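PDB 2OF3: ZYG-9 from Caenorhabditis elegans, which organizes microtubules and spindle poles during mitosis and meiosis in the one-cell embryo and helps position the nucleus in oocytes. Local coordinates for residues A[52-57]-A[67-72]; A[62-67]-A[104-109]; A[179-184]-A[221-226]. All coordinates share one frame; numbering follows the deposited sequence.

Contact 1: A[52-57]-A[67-72]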
ATOM      1  N   MET A  52      -7.846  14.004  19.817  1.00 26.39           N
ATOM      2  CA  MET A  52      -8.491  14.683  18.687  1.00 27.00           C
ATOM      3  C   MET A  52      -7.883  16.039  18.368  1.00 29.18           C
ATOM      4  O   MET A  52      -7.683  16.378  17.169  1.00 29.22           O
ATOM      5  CB  MET A  52     -10.016  14.816  18.911  1.00 26.22           C
ATOM      6  CG  MET A  52     -10.810  13.478  18.787  1.00 25.12           C
ATOM      7  SD  MET A  52     -10.754  12.754  17.145  1.00 16.25           S
ATOM      8  CE  MET A  52     -11.770  13.911  16.276  1.00 20.77           C
ATOM      9  N   SER A  53      -7.616  16.855  19.406  1.00 29.77           N
ATOM     10  CA  SER A  53      -6.978  18.177  19.180  1.00 31.76           C
ATOM     11  C   SER A  53      -5.645  18.071  18.524  1.00 31.15           C
ATOM     12  O   SER A  53      -5.300  18.938  17.741  1.00 32.43           O
ATOM     13  CB  SER A  53      -6.803  18.967  20.486  1.00 32.05           C
ATOM     14  OG  SER A  53      -8.021  18.918  21.204  1.00 35.10           O
ATOM     15  N   GLN A  54      -4.879  17.016  18.827  1.00 32.05           N
ATOM     16  CA  GLN A  54      -3.559  16.854  18.183  1.00 32.18           C
ATOM     17  C   GLN A  54      -3.702  16.358  16.749  1.00 31.59           C
ATOM     18  O   GLN A  54      -3.036  16.857  15.828  1.00 32.05           O
ATOM     19  CB  GLN A  54      -2.663  15.883  18.983  1.00 32.22           C
ATOM     20  CG  GLN A  54      -2.264  16.373  20.401  1.00 32.98           C
ATOM     21  CD  GLN A  54      -1.717  15.251  21.298  1.00 33.72           C
ATOM     22  OE1 GLN A  54      -2.037  14.058  21.129  1.00 35.96           O
ATOM     23  NE2 GLN A  54      -0.921  15.635  22.281  1.00 36.84           N
ATOM     24  N   LEU A  55      -4.567  15.355  16.581  1.00 30.03           N
ATOM     25  CA  LEU A  55      -4.813  14.723  15.281  1.00 30.09           C
ATOM     26  C   LEU A  55      -5.237  15.742  14.253  1.00 30.52           C
ATOM     27  O   LEU A  55      -4.806  15.683  13.121  1.00 30.06           O
ATOM     28  CB  LEU A  55      -5.881  13.605  15.411  1.00 28.48           C
ATOM     29  CG  LEU A  55      -5.445  12.247  16.014  1.00 28.50           C
ATOM     30  CD1 LEU A  55      -6.619  11.293  16.093  1.00 23.48           C
ATOM     31  CD2 LEU A  55      -4.349  11.635  15.213  1.00 25.73           C
ATOM     32  N   PHE A  56      -6.070  16.692  14.609  1.00 32.02           N
ATOM     33  CA  PHE A  56      -6.528  17.653  13.633  1.00 34.59           C
ATOM     34  C   PHE A  56      -6.056  19.106  13.786  1.00 38.63           C
ATOM     35  O   PHE A  56      -6.649  20.012  13.261  1.00 37.89           O
ATOM     36  CB  PHE A  56      -8.032  17.550  13.430  1.00 33.46           C
ATOM     37  CG  PHE A  56      -8.484  16.189  13.008  1.00 31.42           C
ATOM     38  CD1 PHE A  56      -8.768  15.234  13.926  1.00 28.27           C
ATOM     39  CD2 PHE A  56      -8.588  15.859  11.696  1.00 30.03           C
ATOM     40  CE1 PHE A  56      -9.148  14.010  13.539  1.00 28.04           C
ATOM     41  CE2 PHE A  56      -8.962  14.615  11.340  1.00 28.26           C
ATOM     42  CZ  PHE A  56      -9.252  13.714  12.265  1.00 25.76           C
ATOM     43  N   HIS A  57      -4.981  19.305  14.518  1.00 42.97           N
ATOM     44  CA  HIS A  57      -4.126  20.462  14.342  1.00 47.53           C
ATOM     45  C   HIS A  57      -3.569  20.591  12.976  1.00 49.71           C
ATOM     46  O   HIS A  57      -3.525  19.662  12.223  1.00 52.39           O
ATOM     47  CB  HIS A  57      -2.967  20.391  15.285  1.00 48.02           C
ATOM     48  CG  HIS A  57      -2.974  21.443  16.333  1.00 50.87           C
ATOM     49  ND1 HIS A  57      -2.412  22.679  16.137  1.00 51.50           N
ATOM     50  CD2 HIS A  57      -3.430  21.432  17.601  1.00 52.94           C
ATOM     51  CE1 HIS A  57      -2.549  23.392  17.231  1.00 53.43           C
ATOM     52  NE2 HIS A  57      -3.165  22.660  18.134  1.00 54.24           N
ATOM     53  N   LEU A  67       1.096  10.892  17.227  1.00 25.35           N
ATOM     54  CA  LEU A  67       1.792   9.678  16.811  1.00 26.33           C
ATOM     55  C   LEU A  67       2.513   8.901  17.949  1.00 27.72           C
ATOM     56  O   LEU A  67       2.480   7.652  17.998  1.00 26.41           O
ATOM     57  CB  LEU A  67       2.757   9.998  15.666  1.00 25.44           C
ATOM     58  CG  LEU A  67       2.075  10.157  14.281  1.00 26.62           C
ATOM     59  CD1 LEU A  67       2.818  11.098  13.343  1.00 24.63           C
ATOM     60  CD2 LEU A  67       1.774   8.782  13.614  1.00 24.75           C
ATOM     61  N   ASP A  68       3.162   9.646  18.846  1.00 28.32           N
ATOM     62  CA  ASP A  68       3.797   9.079  20.009  1.00 30.07           C
ATOM     63  C   ASP A  68       2.784   8.387  20.948  1.00 29.53           C
ATOM     64  O   ASP A  68       2.987   7.255  21.393  1.00 29.99           O
ATOM     65  CB  ASP A  68       4.558  10.206  20.738  1.00 31.86           C
ATOM     66  CG  ASP A  68       5.218   9.728  22.028  1.00 38.51           C
ATOM     67  OD1 ASP A  68       6.370   9.189  21.954  1.00 46.22           O
ATOM     68  OD2 ASP A  68       4.574   9.868  23.119  1.00 45.59           O
ATOM     69  N   SER A  69       1.678   9.056  21.248  1.00 29.27           N
ATOM     70  CA  SER A  69       0.635   8.450  22.038  1.00 29.69           C
ATOM     71  C   SER A  69       0.103   7.195  21.356  1.00 28.52           C
ATOM     72  O   SER A  69      -0.226   6.216  22.039  1.00 29.35           O
ATOM     73  CB  SER A  69      -0.563   9.408  22.199  1.00 30.23           C
ATOM     74  OG  SER A  69      -0.229  10.549  22.947  1.00 34.90           O
ATOM     75  N   LEU A  70      -0.060   7.250  20.033  1.00 26.37           N
ATOM     76  CA  LEU A  70      -0.711   6.138  19.306  1.00 25.35           C
ATOM     77  C   LEU A  70       0.245   4.949  19.253  1.00 25.22           C
ATOM     78  O   LEU A  70      -0.160   3.782  19.480  1.00 25.22           O
ATOM     79  CB  LEU A  70      -1.176   6.592  17.890  1.00 22.41           C
ATOM     80  CG  LEU A  70      -2.407   7.506  17.754  1.00 22.79           C
ATOM     81  CD1 LEU A  70      -2.584   8.023  16.366  1.00 21.31           C
ATOM     82  CD2 LEU A  70      -3.685   6.762  18.166  1.00 24.73           C
ATOM     83  N   VAL A  71       1.518   5.228  18.953  1.00 27.32           N
ATOM     84  CA  VAL A  71       2.542   4.148  18.906  1.00 29.25           C
ATOM     85  C   VAL A  71       2.670   3.439  20.271  1.00 29.62           C
ATOM     86  O   VAL A  71       2.743   2.214  20.321  1.00 29.60           O
ATOM     87  CB  VAL A  71       3.888   4.620  18.280  1.00 30.32           C
ATOM     88  CG1 VAL A  71       5.053   3.760  18.701  1.00 30.67           C
ATOM     89  CG2 VAL A  71       3.783   4.664  16.743  1.00 31.59           C
ATOM     90  N   ARG A  72       2.582   4.196  21.366  1.00 30.56           N
ATOM     91  CA  ARG A  72       2.641   3.607  22.713  1.00 31.71           C
ATOM     92  C   ARG A  72       1.481   2.698  23.055  1.00 30.67           C
ATOM     93  O   ARG A  72       1.655   1.773  23.886  1.00 30.85           O
ATOM     94  CB  ARG A  72       2.777   4.681  23.819  1.00 31.87           C
ATOM     95  CG  ARG A  72       4.111   5.420  23.765  1.00 35.82           C
ATOM     96  CD  ARG A  72       4.183   6.664  24.709  1.00 37.16           C
ATOM     97  NE  ARG A  72       5.329   7.515  24.345  1.00 49.72           N
ATOM     98  CZ  ARG A  72       6.623   7.207  24.546  1.00 56.34           C
ATOM     99  NH1 ARG A  72       6.971   6.046  25.126  1.00 59.01           N
ATOM    100  NH2 ARG A  72       7.587   8.060  24.164  1.00 58.04           N
TER
HETATM  101  O   HOH W   1      -2.308  12.148  22.727  1.00 42.85           O

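Contact 2: A[62-67]-A[104-109]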
ATOM      1  N   GLN A  62       2.180  18.433  16.383  1.00 39.66           N
ATOM      2  CA  GLN A  62       1.129  18.376  17.362  1.00 37.39           C
ATOM      3  C   GLN A  62       0.743  16.934  16.829  1.00 34.91           C
ATOM      4  O   GLN A  62       0.328  16.039  17.574  1.00 33.24           O
ATOM      5  CB  GLN A  62      -0.014  19.348  17.117  1.00 38.10           C
ATOM      6  CG  GLN A  62      -0.032  20.521  18.100  1.00 41.56           C
ATOM      7  CD  GLN A  62       0.063  20.070  19.546  1.00 47.39           C
ATOM      8  OE1 GLN A  62       1.162  19.991  20.119  1.00 51.38           O
ATOM      9  NE2 GLN A  62      -1.079  19.731  20.138  1.00 49.05           N
ATOM     10  N   HIS A  63       0.916  16.732  15.517  1.00 32.78           N
ATOM     11  CA  HIS A  63       0.844  15.378  14.907  1.00 31.85           C
ATOM     12  C   HIS A  63       1.869  14.411  15.495  1.00 31.60           C
ATOM     13  O   HIS A  63       1.540  13.263  15.733  1.00 32.51           O
ATOM     14  CB  HIS A  63       1.053  15.406  13.409  1.00 30.24           C
ATOM     15  CG  HIS A  63       0.042  16.218  12.659  1.00 29.80           C
ATOM     16  ND1 HIS A  63       0.245  16.618  11.361  1.00 28.90           N
ATOM     17  CD2 HIS A  63      -1.151  16.742  13.031  1.00 30.18           C
ATOM     18  CE1 HIS A  63      -0.799  17.319  10.947  1.00 27.92           C
ATOM     19  NE2 HIS A  63      -1.657  17.413  11.941  1.00 28.35           N
ATOM     20  N   LEU A  64       3.109  14.852  15.719  1.00 31.44           N
ATOM     21  CA  LEU A  64       4.145  13.995  16.317  1.00 30.72           C
ATOM     22  C   LEU A  64       3.723  13.574  17.684  1.00 29.41           C
ATOM     23  O   LEU A  64       4.026  12.476  18.096  1.00 29.54           O
ATOM     24  CB  LEU A  64       5.528  14.688  16.371  1.00 30.75           C
ATOM     25  CG  LEU A  64       6.070  15.048  14.986  1.00 33.86           C
ATOM     26  CD1 LEU A  64       7.355  15.893  15.097  1.00 36.10           C
ATOM     27  CD2 LEU A  64       6.309  13.754  14.134  1.00 35.27           C
ATOM     28  N   ALA A  65       3.006  14.443  18.389  1.00 29.17           N
ATOM     29  CA  ALA A  65       2.559  14.127  19.752  1.00 28.75           C
ATOM     30  C   ALA A  65       1.465  13.078  19.709  1.00 27.99           C
ATOM     31  O   ALA A  65       1.427  12.153  20.550  1.00 28.24           O
ATOM     32  CB  ALA A  65       2.043  15.394  20.475  1.00 28.89           C
ATOM     33  N   ALA A  66       0.548  13.219  18.748  1.00 27.10           N
ATOM     34  CA  ALA A  66      -0.492  12.218  18.560  1.00 25.87           C
ATOM     35  C   ALA A  66       0.162  10.879  18.175  1.00 25.66           C
ATOM     36  O   ALA A  66      -0.169   9.837  18.742  1.00 25.62           O
ATOM     37  CB  ALA A  66      -1.456  12.679  17.504  1.00 25.22           C
ATOM     38  N   LEU A  67       1.096  10.892  17.227  1.00 25.35           N
ATOM     39  CA  LEU A  67       1.792   9.678  16.811  1.00 26.33           C
ATOM     40  C   LEU A  67       2.513   8.901  17.949  1.00 27.72           C
ATOM     41  O   LEU A  67       2.480   7.652  17.998  1.00 26.41           O
ATOM     42  CB  LEU A  67       2.757   9.998  15.666  1.00 25.44           C
ATOM     43  CG  LEU A  67       2.075  10.157  14.281  1.00 26.62           C
ATOM     44  CD1 LEU A  67       2.818  11.098  13.343  1.00 24.63           C
ATOM     45  CD2 LEU A  67       1.774   8.782  13.614  1.00 24.75           C
ATOM     46  N   LEU A 104       6.803  11.894   8.492  1.00 30.39           N
ATOM     47  CA  LEU A 104       6.647  10.667   7.672  1.00 28.99           C
ATOM     48  C   LEU A 104       7.246   9.430   8.310  1.00 28.26           C
ATOM     49  O   LEU A 104       6.601   8.397   8.328  1.00 26.55           O
ATOM     50  CB  LEU A 104       7.153  10.832   6.232  1.00 28.86           C
ATOM     51  CG  LEU A 104       6.848   9.622   5.321  1.00 30.17           C
ATOM     52  CD1 LEU A 104       5.323   9.372   5.080  1.00 26.69           C
ATOM     53  CD2 LEU A 104       7.554   9.749   3.994  1.00 30.60           C
ATOM     54  N   ILE A 105       8.481   9.514   8.822  1.00 27.73           N
ATOM     55  CA  ILE A 105       9.077   8.403   9.562  1.00 27.62           C
ATOM     56  C   ILE A 105       8.150   7.850  10.643  1.00 26.07           C
ATOM     57  O   ILE A 105       8.012   6.618  10.776  1.00 25.91           O
ATOM     58  CB  ILE A 105      10.445   8.815  10.235  1.00 27.82           C
ATOM     59  CG1 ILE A 105      11.529   8.961   9.180  1.00 29.50           C
ATOM     60  CG2 ILE A 105      10.890   7.736  11.186  1.00 29.00           C
ATOM     61  CD1 ILE A 105      12.648  10.072   9.543  1.00 30.86           C
ATOM     62  N   LYS A 106       7.544   8.729  11.439  1.00 25.98           N
ATOM     63  CA  LYS A 106       6.693   8.269  12.541  1.00 26.70           C
ATOM     64  C   LYS A 106       5.334   7.765  12.059  1.00 25.18           C
ATOM     65  O   LYS A 106       4.727   6.924  12.714  1.00 24.46           O
ATOM     66  CB  LYS A 106       6.389   9.392  13.549  1.00 28.36           C
ATOM     67  CG  LYS A 106       7.603   9.915  14.367  1.00 35.01           C
ATOM     68  CD  LYS A 106       8.189   8.802  15.219  1.00 43.73           C
ATOM     69  CE  LYS A 106       9.613   9.152  15.677  1.00 48.71           C
ATOM     70  NZ  LYS A 106       9.838   8.388  16.927  1.00 51.90           N
ATOM     71  N   VAL A 107       4.816   8.355  10.985  1.00 23.98           N
ATOM     72  CA  VAL A 107       3.578   7.833  10.368  1.00 22.76           C
ATOM     73  C   VAL A 107       3.812   6.407   9.921  1.00 22.68           C
ATOM     74  O   VAL A 107       3.017   5.534  10.212  1.00 22.14           O
ATOM     75  CB  VAL A 107       3.109   8.693   9.187  1.00 23.04           C
ATOM     76  CG1 VAL A 107       2.019   7.957   8.401  1.00 20.68           C
ATOM     77  CG2 VAL A 107       2.622  10.088   9.678  1.00 21.22           C
ATOM     78  N   LEU A 108       4.949   6.138   9.265  1.00 22.41           N
ATOM     79  CA  LEU A 108       5.188   4.791   8.750  1.00 22.50           C
ATOM     80  C   LEU A 108       5.392   3.794   9.851  1.00 22.66           C
ATOM     81  O   LEU A 108       5.032   2.633   9.713  1.00 22.11           O
ATOM     82  CB  LEU A 108       6.354   4.777   7.748  1.00 22.22           C
ATOM     83  CG  LEU A 108       6.028   5.642   6.518  1.00 23.15           C
ATOM     84  CD1 LEU A 108       7.321   5.698   5.744  1.00 26.51           C
ATOM     85  CD2 LEU A 108       4.933   4.988   5.643  1.00 22.34           C
ATOM     86  N   GLU A 109       5.949   4.247  10.976  1.00 23.19           N
ATOM     87  CA  GLU A 109       6.100   3.393  12.149  1.00 23.48           C
ATOM     88  C   GLU A 109       4.751   3.031  12.694  1.00 21.62           C
ATOM     89  O   GLU A 109       4.526   1.864  13.048  1.00 21.20           O
ATOM     90  CB  GLU A 109       6.904   4.143  13.192  1.00 24.24           C
ATOM     91  CG  GLU A 109       7.011   3.515  14.505  1.00 32.59           C
ATOM     92  CD  GLU A 109       7.782   4.426  15.484  1.00 39.58           C
ATOM     93  OE1 GLU A 109       8.456   5.394  15.043  1.00 44.86           O
ATOM     94  OE2 GLU A 109       7.720   4.149  16.690  1.00 41.74           O
TER

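Contact 3: A[179-184]-A[221-226]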
ATOM      1  N   LYS A 179       3.421   8.925 -12.893  1.00 29.54           N
ATOM      2  CA  LYS A 179       4.519   9.698 -13.508  1.00 30.42           C
ATOM      3  C   LYS A 179       5.829   9.535 -12.745  1.00 28.73           C
ATOM      4  O   LYS A 179       6.902   9.866 -13.240  1.00 29.03           O
ATOM      5  CB  LYS A 179       4.203  11.197 -13.519  1.00 32.25           C
ATOM      6  CG  LYS A 179       3.006  11.621 -14.347  1.00 37.07           C
ATOM      7  CD  LYS A 179       3.170  11.276 -15.802  1.00 42.01           C
ATOM      8  CE  LYS A 179       1.939  11.764 -16.557  1.00 47.40           C
ATOM      9  NZ  LYS A 179       0.739  10.995 -16.041  1.00 51.58           N
ATOM     10  N   ASN A 180       5.742   9.057 -11.523  1.00 26.72           N
ATOM     11  CA  ASN A 180       6.897   8.950 -10.660  1.00 25.51           C
ATOM     12  C   ASN A 180       7.603   7.603 -10.950  1.00 24.38           C
ATOM     13  O   ASN A 180       7.045   6.518 -10.717  1.00 22.17           O
ATOM     14  CB  ASN A 180       6.445   9.102  -9.192  1.00 25.45           C
ATOM     15  CG  ASN A 180       7.628   9.031  -8.181  1.00 28.88           C
ATOM     16  OD1 ASN A 180       8.446   8.111  -8.215  1.00 30.56           O
ATOM     17  ND2 ASN A 180       7.708  10.026  -7.282  1.00 27.77           N
ATOM     18  N   ALA A 181       8.811   7.673 -11.516  1.00 22.94           N
ATOM     19  CA  ALA A 181       9.481   6.459 -11.940  1.00 22.06           C
ATOM     20  C   ALA A 181       9.849   5.575 -10.775  1.00 21.23           C
ATOM     21  O   ALA A 181       9.898   4.351 -10.930  1.00 21.41           O
ATOM     22  CB  ALA A 181      10.765   6.796 -12.793  1.00 22.55           C
ATOM     23  N   ARG A 182      10.117   6.150  -9.605  1.00 21.24           N
ATOM     24  CA  ARG A 182      10.436   5.313  -8.424  1.00 21.93           C
ATOM     25  C   ARG A 182       9.231   4.514  -7.996  1.00 21.04           C
ATOM     26  O   ARG A 182       9.358   3.360  -7.643  1.00 21.47           O
ATOM     27  CB  ARG A 182      10.929   6.155  -7.245  1.00 21.93           C
ATOM     28  CG  ARG A 182      12.315   6.717  -7.436  1.00 25.37           C
ATOM     29  CD  ARG A 182      12.602   7.704  -6.335  1.00 29.11           C
ATOM     30  NE  ARG A 182      14.025   8.040  -6.290  1.00 29.44           N
ATOM     31  CZ  ARG A 182      14.497   9.269  -6.473  1.00 31.25           C
ATOM     32  NH1 ARG A 182      13.676  10.292  -6.712  1.00 28.53           N
ATOM     33  NH2 ARG A 182      15.798   9.471  -6.405  1.00 29.98           N
ATOM     34  N   GLN A 183       8.051   5.135  -8.027  1.00 21.97           N
ATOM     35  CA  GLN A 183       6.803   4.379  -7.800  1.00 21.06           C
ATOM     36  C   GLN A 183       6.598   3.256  -8.808  1.00 19.46           C
ATOM     37  O   GLN A 183       6.289   2.132  -8.411  1.00 20.84           O
ATOM     38  CB  GLN A 183       5.591   5.290  -7.840  1.00 21.24           C
ATOM     39  CG  GLN A 183       4.290   4.503  -7.623  1.00 24.15           C
ATOM     40  CD  GLN A 183       3.072   5.380  -7.311  1.00 24.57           C
ATOM     41  OE1 GLN A 183       3.194   6.558  -7.052  1.00 25.85           O
ATOM     42  NE2 GLN A 183       1.891   4.764  -7.308  1.00 32.48           N
ATOM     43  N   ARG A 184       6.741   3.508 -10.106  1.00 18.61           N
ATOM     44  CA  ARG A 184       6.611   2.413 -11.066  1.00 17.74           C
ATOM     45  C   ARG A 184       7.597   1.283 -10.808  1.00 18.88           C
ATOM     46  O   ARG A 184       7.199   0.097 -10.850  1.00 17.65           O
ATOM     47  CB  ARG A 184       6.801   2.908 -12.512  1.00 18.06           C
ATOM     48  CG  ARG A 184       5.840   4.007 -12.911  1.00 18.76           C
ATOM     49  CD  ARG A 184       5.835   4.150 -14.404  1.00 23.64           C
ATOM     50  NE  ARG A 184       7.122   4.610 -14.967  1.00 25.60           N
ATOM     51  CZ  ARG A 184       7.524   5.884 -15.005  1.00 24.12           C
ATOM     52  NH1 ARG A 184       6.762   6.835 -14.473  1.00 23.23           N
ATOM     53  NH2 ARG A 184       8.700   6.208 -15.598  1.00 24.80           N
ATOM     54  N   VAL A 221      15.692   3.500 -16.213  1.00 19.86           N
ATOM     55  CA  VAL A 221      16.395   2.205 -16.174  1.00 20.64           C
ATOM     56  C   VAL A 221      15.896   1.266 -15.068  1.00 20.08           C
ATOM     57  O   VAL A 221      15.901   0.028 -15.229  1.00 19.44           O
ATOM     58  CB  VAL A 221      17.946   2.380 -16.078  1.00 20.71           C
ATOM     59  CG1 VAL A 221      18.355   2.898 -14.719  1.00 22.69           C
ATOM     60  CG2 VAL A 221      18.683   1.070 -16.379  1.00 19.66           C
ATOM     61  N   ASN A 222      15.478   1.812 -13.930  1.00 21.07           N
ATOM     62  CA  ASN A 222      15.040   0.918 -12.846  1.00 20.96           C
ATOM     63  C   ASN A 222      13.712   0.280 -13.209  1.00 20.13           C
ATOM     64  O   ASN A 222      13.491  -0.876 -12.867  1.00 21.49           O
ATOM     65  CB  ASN A 222      14.931   1.647 -11.513  1.00 21.17           C
ATOM     66  CG  ASN A 222      16.222   2.358 -11.141  1.00 25.58           C
ATOM     67  OD1 ASN A 222      16.229   3.566 -10.879  1.00 32.53           O
ATOM     68  ND2 ASN A 222      17.323   1.640 -11.193  1.00 25.98           N
ATOM     69  N   VAL A 223      12.834   1.027 -13.871  1.00 20.17           N
ATOM     70  CA  VAL A 223      11.549   0.502 -14.346  1.00 19.93           C
ATOM     71  C   VAL A 223      11.779  -0.580 -15.393  1.00 21.15           C
ATOM     72  O   VAL A 223      11.232  -1.711 -15.289  1.00 21.78           O
ATOM     73  CB  VAL A 223      10.662   1.636 -14.927  1.00 19.03           C
ATOM     74  CG1 VAL A 223       9.276   1.080 -15.434  1.00 19.51           C
ATOM     75  CG2 VAL A 223      10.470   2.784 -13.898  1.00 20.57           C
ATOM     76  N   ARG A 224      12.634  -0.279 -16.374  1.00 20.74           N
ATOM     77  CA  ARG A 224      12.961  -1.273 -17.423  1.00 21.76           C
ATOM     78  C   ARG A 224      13.493  -2.530 -16.839  1.00 21.26           C
ATOM     79  O   ARG A 224      13.068  -3.576 -17.240  1.00 22.38           O
ATOM     80  CB  ARG A 224      14.042  -0.744 -18.376  1.00 20.91           C
ATOM     81  CG  ARG A 224      13.550   0.401 -19.202  1.00 23.09           C
ATOM     82  CD  ARG A 224      14.436   0.521 -20.451  1.00 21.93           C
ATOM     83  NE  ARG A 224      15.818   0.899 -20.105  1.00 20.67           N
ATOM     84  CZ  ARG A 224      16.229   2.135 -19.838  1.00 21.63           C
ATOM     85  NH1 ARG A 224      15.364   3.152 -19.777  1.00 18.08           N
ATOM     86  NH2 ARG A 224      17.519   2.363 -19.590  1.00 22.72           N
ATOM     87  N   ASN A 225      14.481  -2.434 -15.938  1.00 21.79           N
ATOM     88  CA  ASN A 225      15.101  -3.624 -15.365  1.00 21.61           C
ATOM     89  C   ASN A 225      14.106  -4.492 -14.566  1.00 21.43           C
ATOM     90  O   ASN A 225      14.120  -5.699 -14.648  1.00 20.80           O
ATOM     91  CB  ASN A 225      16.234  -3.211 -14.443  1.00 21.65           C
ATOM     92  CG  ASN A 225      17.266  -4.293 -14.310  1.00 23.28           C
ATOM     93  OD1 ASN A 225      17.521  -4.800 -13.220  1.00 26.58           O
ATOM     94  ND2 ASN A 225      17.781  -4.738 -15.455  1.00 22.82           N
ATOM     95  N   ALA A 226      13.233  -3.850 -13.801  1.00 22.71           N
ATOM     96  CA  ALA A 226      12.216  -4.558 -12.985  1.00 22.32           C
ATOM     97  C   ALA A 226      11.160  -5.171 -13.928  1.00 21.73           C
ATOM     98  O   ALA A 226      10.697  -6.298 -13.665  1.00 20.96           O
ATOM     99  CB  ALA A 226      11.560  -3.564 -11.988  1.00 22.69           C
TER

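Contact 1: A[52-57]-A[67-72]
Q54 and S69 face each other across the turn between helix 49-55 and helix 60-76 and are joined by a single water rather than directly. The side-chain amide oxygen Q54 OE1 and the hydroxyl S69 OG stand 4.3 Å apart, too far for a bond of their own. The water gives a proton to Q54 OE1 at 2.5 Å and is hydrogen-bonded to S69 OG at 2.6 Å. Both links are short, and S69 OG has a further, weak bond to A65 O one helical turn back. The stem of Q54 lies against Q62, A65 and A66 of helix 60-76. L55 O, in the last turn of helix 49-55, accepts a hydrogen bond from W91 NE1.

The apolar part is one touch between two leucines, L55 CD2 to L70 CD1 at 4.2 Å, with the side chains lying aslant. L55 has its CG beside the backbone N (chi1 -77°), which carries CD2 over to L70 although the CB does not aim there directly. The two consecutive helices belong to the all-helical TOG domain, a fold built from HEAT-type helical hairpins. L55 also packs on L43 of helix 33-44, and L70 on L110 of helix 101-120.

Charged groups lie along one helix. R72 NE donates to D68 OD2 at 2.8 Å and almost straight (173°), a salt bridge between residues four apart. The carboxylate oxygen lies in the guanidinium plane, whereas the nitrogen sits 36° out of the carboxylate plane. A weak second bond runs from R72 NH2 to D68 OD1.

Contact 2: A[62-67]-A[104-109]
L67, whose backbone N donates to H63 O at 2.8 Å within helix 60-76, points its side chain at helix 101-120. Its two methyls meet K106 and V107 in different ways. CD1 touches V107 CG2 at 3.8 Å and also comes to 4.0 Å from K106 CB. CD2 instead rests near the backbone, 3.6 Å from the carbonyl oxygen K106 O, which it meets as an apolar neighbour. The leucine's CG stands beside its backbone N and anti to the carbonyl carbon (chi1 -78°), directing the fork of methyls at the neighbouring helix.

A turn earlier, L64 CD2 lies 4.1 Å from K106 CG, the two side chains crossing at about a right angle. CB and CG of K106 thus meet L67 and L64, and the bend at chi2 (-62°) goes with an ammonium that leads away from helix 60-76. There NZ makes a long salt bridge to E109 OE1, one turn on in its own helix.

The two helices run almost side by side in the same sense, 24° apart, and their axes approach to 10.0 Å. Such near-parallel stacking of helices side by side, with apolar side chains between them, is that of the HEAT-like solenoid of a TOG domain. An alanine in place of L67 is likely to leave V107 CG2 and K106 CB without their apolar mate and open a gap between the helices. Helix 85-95 also packs here: W91 on L67, and C92 and R95 on V107. H63 sets its ring edge-to-face with W91, and its NE2 is hydrogen-bonded to H57 O.

Contact 3: A[179-184]-A[221-226]
The guanidinium of R184 has A181 CA over one face, 3.5 Å above the plane and offset toward the rim, with K179 CA in plane at its edge; V223 CG2, from the other helix, approaches it obliquely. The group therefore folds back over the start of its own helix, the chain bent at chi3 (-65°). It has several polar holds: NH1 bonds to S178 O and weakly to K179 O, while NH2 makes a salt bridge to D218 ahead of helix 221-238.

V223 carries the second helix's share. Its CG2 lies 3.9 Å from R184 CB and 4.2 Å from A181 CB. It also comes to 3.4 Å of the carbonyl oxygen A181 O, which accepts from S185 OG. Farther along helix 181-198, L188 packs on V223 too.

N180 is the N-cap of helix 181-198. Its OD1 accepts from Q183 N at 3.0 Å, a fairly straight bond (162°), although the donor lies well above the carbonyl plane. At the start of helix 221-238, D220 OD2 likewise accepts from V223 N.

An arginine near the start of one helix, paired with an aspartate just before the other, is consistent with the Asp-Arg pairing of HEAT repeats, here within the TOG domain's solenoid.

How the contacts relate
Contacts 1 and 2 adjoin, with centres 8 Å apart; both use helix 60-76 and share L67, which turns away from 52-57 and toward 104-109. Contact 3 lies farther along the domain, its centre 35 Å from that of contact 1 and on the opposite side of the chain's centre. All three are partly buried, each mixing buried apolar residues (L55 and L70, L67 and V107, V223) with more exposed polar ones (Q54 and S69, K106, R184). A water links the segments of contact 1. Salt bridges lie within one helix in contact 1 and, as a long one, in contact 2, whereas R184 of contact 3 pairs with D218 outside its segments.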